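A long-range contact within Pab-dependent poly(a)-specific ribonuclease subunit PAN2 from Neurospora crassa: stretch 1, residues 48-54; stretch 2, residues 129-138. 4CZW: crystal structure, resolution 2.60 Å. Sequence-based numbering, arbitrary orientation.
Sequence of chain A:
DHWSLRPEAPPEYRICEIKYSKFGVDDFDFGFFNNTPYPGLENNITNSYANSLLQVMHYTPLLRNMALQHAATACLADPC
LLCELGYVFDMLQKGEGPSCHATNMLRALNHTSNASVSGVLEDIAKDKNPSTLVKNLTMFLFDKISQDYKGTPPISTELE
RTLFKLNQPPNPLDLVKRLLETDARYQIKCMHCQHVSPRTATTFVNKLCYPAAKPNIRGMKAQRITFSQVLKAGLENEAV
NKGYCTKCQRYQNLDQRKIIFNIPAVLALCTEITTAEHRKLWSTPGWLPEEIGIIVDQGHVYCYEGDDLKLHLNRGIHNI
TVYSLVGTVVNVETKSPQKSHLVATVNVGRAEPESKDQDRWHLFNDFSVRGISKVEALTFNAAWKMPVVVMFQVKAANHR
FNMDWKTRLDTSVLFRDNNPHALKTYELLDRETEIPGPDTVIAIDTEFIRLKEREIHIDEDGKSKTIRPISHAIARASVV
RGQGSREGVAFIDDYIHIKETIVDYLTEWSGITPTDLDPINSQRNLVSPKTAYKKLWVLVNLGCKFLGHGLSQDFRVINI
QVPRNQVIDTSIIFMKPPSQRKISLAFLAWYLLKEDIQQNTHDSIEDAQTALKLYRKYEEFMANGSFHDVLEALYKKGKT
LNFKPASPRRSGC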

ATOM      1  N   SER A  48      12.386   0.109   0.303  1.00 49.88           N
ATOM      2  CA  SER A  48      11.536   0.429   1.446  1.00 51.53           C
ATOM      3  C   SER A  48      11.416   1.936   1.650  1.00 46.83           C
ATOM      4  O   SER A  48      10.769   2.393   2.593  1.00 41.80           O
ATOM      5  CB  SER A  48      12.073  -0.229   2.719  1.00 53.26           C
ATOM      6  OG  SER A  48      13.395   0.199   2.998  1.00 66.98           O
ATOM      7  N   TYR A  49      12.040   2.704   0.762  1.00 42.87           N
ATOM      8  CA  TYR A  49      11.910   4.156   0.774  1.00 43.13           C
ATOM      9  C   TYR A  49      10.466   4.550   0.485  1.00 40.76           C
ATOM     10  O   TYR A  49      10.033   5.657   0.802  1.00 41.96           O
ATOM     11  CB  TYR A  49      12.850   4.796  -0.253  1.00 38.10           C
ATOM     12  CG  TYR A  49      12.443   4.560  -1.696  1.00 42.38           C
ATOM     13  CD1 TYR A  49      12.900   3.451  -2.395  1.00 39.39           C
ATOM     14  CD2 TYR A  49      11.607   5.452  -2.358  1.00 43.20           C
ATOM     15  CE1 TYR A  49      12.531   3.233  -3.712  1.00 40.11           C
ATOM     16  CE2 TYR A  49      11.230   5.241  -3.670  1.00 41.52           C
ATOM     17  CZ  TYR A  49      11.696   4.133  -4.343  1.00 42.41           C
ATOM     18  OH  TYR A  49      11.323   3.925  -5.651  1.00 47.14           O
ATOM     19  N   ALA A  50       9.734   3.625  -0.127  1.00 42.85           N
ATOM     20  CA  ALA A  50       8.356   3.850  -0.544  1.00 38.36           C
ATOM     21  C   ALA A  50       7.392   3.981   0.631  1.00 37.56           C
ATOM     22  O   ALA A  50       6.274   4.466   0.464  1.00 39.42           O
ATOM     23  CB  ALA A  50       7.905   2.722  -1.456  1.00 34.49           C
ATOM     24  N   ASN A  51       7.832   3.546   1.809  1.00 39.36           N
ATOM     25  CA  ASN A  51       6.983   3.511   2.998  1.00 42.04           C
ATOM     26  C   ASN A  51       6.293   4.837   3.301  1.00 41.33           C
ATOM     27  O   ASN A  51       5.085   4.874   3.529  1.00 39.92           O
ATOM     28  CB  ASN A  51       7.799   3.077   4.218  1.00 43.46           C
ATOM     29  CG  ASN A  51       8.164   1.606   4.182  1.00 44.35           C
ATOM     30  OD1 ASN A  51       7.526   0.813   3.489  1.00 37.76           O
ATOM     31  ND2 ASN A  51       9.188   1.233   4.939  1.00 39.67           N
ATOM     32  N   SER A  52       7.064   5.920   3.297  1.00 39.76           N
ATOM     33  CA  SER A  52       6.527   7.244   3.588  1.00 38.75           C
ATOM     34  C   SER A  52       5.462   7.646   2.576  1.00 43.61           C
ATOM     35  O   SER A  52       4.438   8.226   2.935  1.00 38.15           O
ATOM     36  CB  SER A  52       7.646   8.286   3.607  1.00 34.39           C
ATOM     37  OG  SER A  52       8.664   7.919   4.518  1.00 43.32           O
ATOM     38  N   LEU A  53       5.711   7.331   1.308  1.00 32.94           N
ATOM     39  CA  LEU A  53       4.772   7.649   0.240  1.00 32.12           C
ATOM     40  C   LEU A  53       3.498   6.821   0.364  1.00 42.43           C
ATOM     41  O   LEU A  53       2.396   7.333   0.173  1.00 47.19           O
ATOM     42  CB  LEU A  53       5.418   7.420  -1.128  1.00 40.96           C
ATOM     43  CG  LEU A  53       4.503   7.627  -2.336  1.00 38.87           C
ATOM     44  CD1 LEU A  53       3.959   9.046  -2.365  1.00 34.96           C
ATOM     45  CD2 LEU A  53       5.236   7.309  -3.627  1.00 45.23           C
ATOM     46  N   LEU A  54       3.660   5.542   0.686  1.00 42.00           N
ATOM     47  CA  LEU A  54       2.526   4.639   0.846  1.00 40.74           C
ATOM     48  C   LEU A  54       1.612   5.091   1.980  1.00 36.74           C
ATOM     49  O   LEU A  54       0.390   4.987   1.882  1.00 34.92           O
ATOM     50  CB  LEU A  54       3.013   3.209   1.098  1.00 35.93           C
ATOM     51  CG  LEU A  54       3.747   2.523  -0.057  1.00 36.61           C
ATOM     52  CD1 LEU A  54       4.260   1.157   0.365  1.00 35.82           C
ATOM     53  CD2 LEU A  54       2.841   2.405  -1.274  1.00 34.31           C
ATOM     54  N   ASN A 129      19.509   8.662  -4.127  1.00 59.48           N
ATOM     55  CA  ASN A 129      18.983   9.431  -3.006  1.00 53.38           C
ATOM     56  C   ASN A 129      17.498   9.146  -2.819  1.00 52.33           C
ATOM     57  O   ASN A 129      16.726   9.230  -3.775  1.00 53.96           O
ATOM     58  CB  ASN A 129      19.212  10.930  -3.215  1.00 56.06           C
ATOM     59  CG  ASN A 129      20.666  11.327  -3.053  1.00 64.05           C
ATOM     60  OD1 ASN A 129      21.115  11.641  -1.952  1.00 76.34           O
ATOM     61  ND2 ASN A 129      21.408  11.317  -4.154  1.00 65.95           N
ATOM     62  N   PRO A 130      17.098   8.794  -1.587  1.00 50.73           N
ATOM     63  CA  PRO A 130      15.709   8.469  -1.240  1.00 48.20           C
ATOM     64  C   PRO A 130      14.715   9.541  -1.682  1.00 46.94           C
ATOM     65  O   PRO A 130      13.629   9.211  -2.159  1.00 45.67           O
ATOM     66  CB  PRO A 130      15.749   8.366   0.286  1.00 45.05           C
ATOM     67  CG  PRO A 130      17.141   7.948   0.588  1.00 47.96           C
ATOM     68  CD  PRO A 130      18.003   8.634  -0.435  1.00 47.79           C
ATOM     69  N   SER A 131      15.094  10.805  -1.527  1.00 41.19           N
ATOM     70  CA  SER A 131      14.243  11.919  -1.929  1.00 46.05           C
ATOM     71  C   SER A 131      13.992  11.906  -3.434  1.00 47.41           C
ATOM     72  O   SER A 131      12.880  12.170  -3.887  1.00 50.30           O
ATOM     73  CB  SER A 131      14.871  13.249  -1.509  1.00 44.00           C
ATOM     74  OG  SER A 131      16.142  13.419  -2.111  1.00 60.44           O
ATOM     75  N   THR A 132      15.030  11.597  -4.203  1.00 44.17           N
ATOM     76  CA  THR A 132      14.904  11.504  -5.653  1.00 42.69           C
ATOM     77  C   THR A 132      14.102  10.265  -6.040  1.00 45.70           C
ATOM     78  O   THR A 132      13.279  10.304  -6.956  1.00 42.79           O
ATOM     79  CB  THR A 132      16.282  11.457  -6.340  1.00 45.25           C
ATOM     80  OG1 THR A 132      17.048  12.606  -5.957  1.00 52.85           O
ATOM     81  CG2 THR A 132      16.126  11.440  -7.852  1.00 44.54           C
ATOM     82  N   LEU A 133      14.349   9.168  -5.330  1.00 45.16           N
ATOM     83  CA  LEU A 133      13.661   7.908  -5.586  1.00 39.55           C
ATOM     84  C   LEU A 133      12.156   8.022  -5.358  1.00 43.34           C
ATOM     85  O   LEU A 133      11.364   7.493  -6.138  1.00 44.15           O
ATOM     86  CB  LEU A 133      14.238   6.797  -4.705  1.00 47.09           C
ATOM     87  CG  LEU A 133      15.628   6.273  -5.065  1.00 49.51           C
ATOM     88  CD1 LEU A 133      16.143   5.330  -3.988  1.00 50.98           C
ATOM     89  CD2 LEU A 133      15.597   5.578  -6.416  1.00 45.97           C
ATOM     90  N   VAL A 134      11.768   8.714  -4.292  1.00 40.16           N
ATOM     91  CA  VAL A 134      10.356   8.848  -3.947  1.00 40.82           C
ATOM     92  C   VAL A 134       9.667   9.871  -4.854  1.00 44.21           C
ATOM     93  O   VAL A 134       8.452   9.824  -5.043  1.00 44.89           O
ATOM     94  CB  VAL A 134      10.170   9.242  -2.461  1.00 38.78           C
ATOM     95  CG1 VAL A 134      10.577  10.686  -2.221  1.00 36.70           C
ATOM     96  CG2 VAL A 134       8.732   9.009  -2.019  1.00 36.75           C
ATOM     97  N   LYS A 135      10.450  10.786  -5.419  1.00 44.51           N
ATOM     98  CA  LYS A 135       9.933  11.725  -6.409  1.00 42.64           C
ATOM     99  C   LYS A 135       9.542  10.981  -7.673  1.00 43.52           C
ATOM    100  O   LYS A 135       8.441  11.150  -8.196  1.00 44.59           O
ATOM    101  CB  LYS A 135      10.967  12.801  -6.739  1.00 51.24           C
ATOM    102  CG  LYS A 135      11.038  13.930  -5.734  1.00 56.91           C
ATOM    103  CD  LYS A 135      12.167  14.886  -6.071  1.00 63.30           C
ATOM    104  CE  LYS A 135      12.286  15.983  -5.031  1.00 55.42           C
ATOM    105  NZ  LYS A 135      13.453  16.862  -5.302  1.00 61.25           N
ATOM    106  N   ASN A 136      10.464  10.155  -8.156  1.00 41.77           N
ATOM    107  CA  ASN A 136      10.237   9.350  -9.344  1.00 47.69           C
ATOM    108  C   ASN A 136       9.098   8.361  -9.140  1.00 40.48           C
ATOM    109  O   ASN A 136       8.273   8.163 -10.031  1.00 51.35           O
ATOM    110  CB  ASN A 136      11.515   8.607  -9.737  1.00 46.81           C
ATOM    111  CG  ASN A 136      12.630   9.545 -10.152  1.00 49.43           C
ATOM    112  OD1 ASN A 136      12.380  10.641 -10.654  1.00 42.34           O
ATOM    113  ND2 ASN A 136      13.872   9.120  -9.947  1.00 46.58           N
ATOM    114  N   LEU A 137       9.054   7.750  -7.960  1.00 43.77           N
ATOM    115  CA  LEU A 137       8.024   6.768  -7.645  1.00 45.41           C
ATOM    116  C   LEU A 137       6.638   7.401  -7.614  1.00 41.59           C
ATOM    117  O   LEU A 137       5.668   6.804  -8.077  1.00 42.64           O
ATOM    118  CB  LEU A 137       8.315   6.095  -6.304  1.00 44.29           C
ATOM    119  CG  LEU A 137       7.305   5.028  -5.882  1.00 45.14           C
ATOM    120  CD1 LEU A 137       7.323   3.853  -6.850  1.00 34.25           C
ATOM    121  CD2 LEU A 137       7.585   4.567  -4.466  1.00 41.74           C
ATOM    122  N   THR A 138       6.556   8.609  -7.065  1.00 39.93           N
ATOM    123  CA  THR A 138       5.297   9.342  -7.002  1.00 39.80           C
ATOM    124  C   THR A 138       4.747   9.574  -8.406  1.00 47.42           C
ATOM    125  O   THR A 138       3.551   9.418  -8.651  1.00 43.06           O
ATOM    126  CB  THR A 138       5.466  10.696  -6.288  1.00 38.85           C
ATOM    127  OG1 THR A 138       6.052  10.489  -4.996  1.00 40.73           O
ATOM    128  CG2 THR A 138       4.120  11.388  -6.125  1.00 34.08           C
TER

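The contact between these two segments, at least 81 residues apart in sequence wherever they touch, is held together by packing alone: no hydrogen bond crosses it, and about 404 Å² of surface is buried, counting both sides. Stretch 2 contributes a helix that begins at Pro130 and continues past Thr138. Pro130, Leu133, Val134, Leu137 and Thr138 supply all the contacts, the spacing expected when one side of an α-helix meets a neighbour.

The aromatic contact centres on Tyr49, which has the largest covered area of any residue here. Its CA-to-CB bond points toward the helix, and with chi1 at 71° (p) and chi2 at -90° the ring lies against Leu133. Leu133 CB sits 3.7 Å from the centroid of the Tyr49 ring and only 17° off the ring normal, a CH-π contact in which aliphatic hydrogens can meet the electron-rich face. A flat, broad ring suits this place because it can lie close to the helix backbone as well as to side chains: Tyr49 CE2 comes within 3.3 Å of Leu133 O and 3.6 Å of Val134 N. Neither backbone atom depends on the ring for hydrogen bonding, since Leu133 O accepts from Leu137 N (3.0 Å) and Val134 N donates to Pro130 O (2.9 Å) within the helix. Tyrosine also brings a hydroxyl, and it can be buried without cost in unsatisfied polarity: Tyr49 OH is hydrogen-bonded elsewhere in the structure, while toward this helix it merely packs against Leu137 CB at 3.8 Å.

The aliphatic contacts extend the packing beyond the ring. Leu137 joins three residues of stretch 1. Its CD2 lies 3.8 Å from Tyr49 CE2, 3.5 Å from Ala50 CB and 3.7 Å from Leu53 CD2, so a single methyl touches a ring carbon, a small side chain and a branched one. Leucine fits such a junction because its methyls stand well out from the backbone; here chi1 is t and chi2 is p. Ala50 offers its CB, directed sideways to the helix, as a compact surface for the Leu137 methyl; its CA is 6.4 Å from Val134 CA. The CA-to-CB bond of Leu53 points toward the helix, and Leu53 CB lies 3.8 Å from Val134 CG2. The β-branched Val134 holds its methyls near the backbone, filling space without a long reach; its CB is also 4.1 Å from Tyr49 CD2.

Thr138 brings a second hydroxyl into this largely apolar setting. Thr138 OG1 approaches Leu53 CD2 at 3.6 Å, a van der Waals contact. The hydroxyl is satisfied within its own helix, where Thr138 OG1 donates to Val134 O over a very short 2.5 Å. Val134 O also accepts from Thr138 N at 3.0 Å, so this one carbonyl receives both the backbone and the side-chain bond of Thr138, one turn later. A buried threonine is thus accommodated beside leucine without a polar partner on stretch 1.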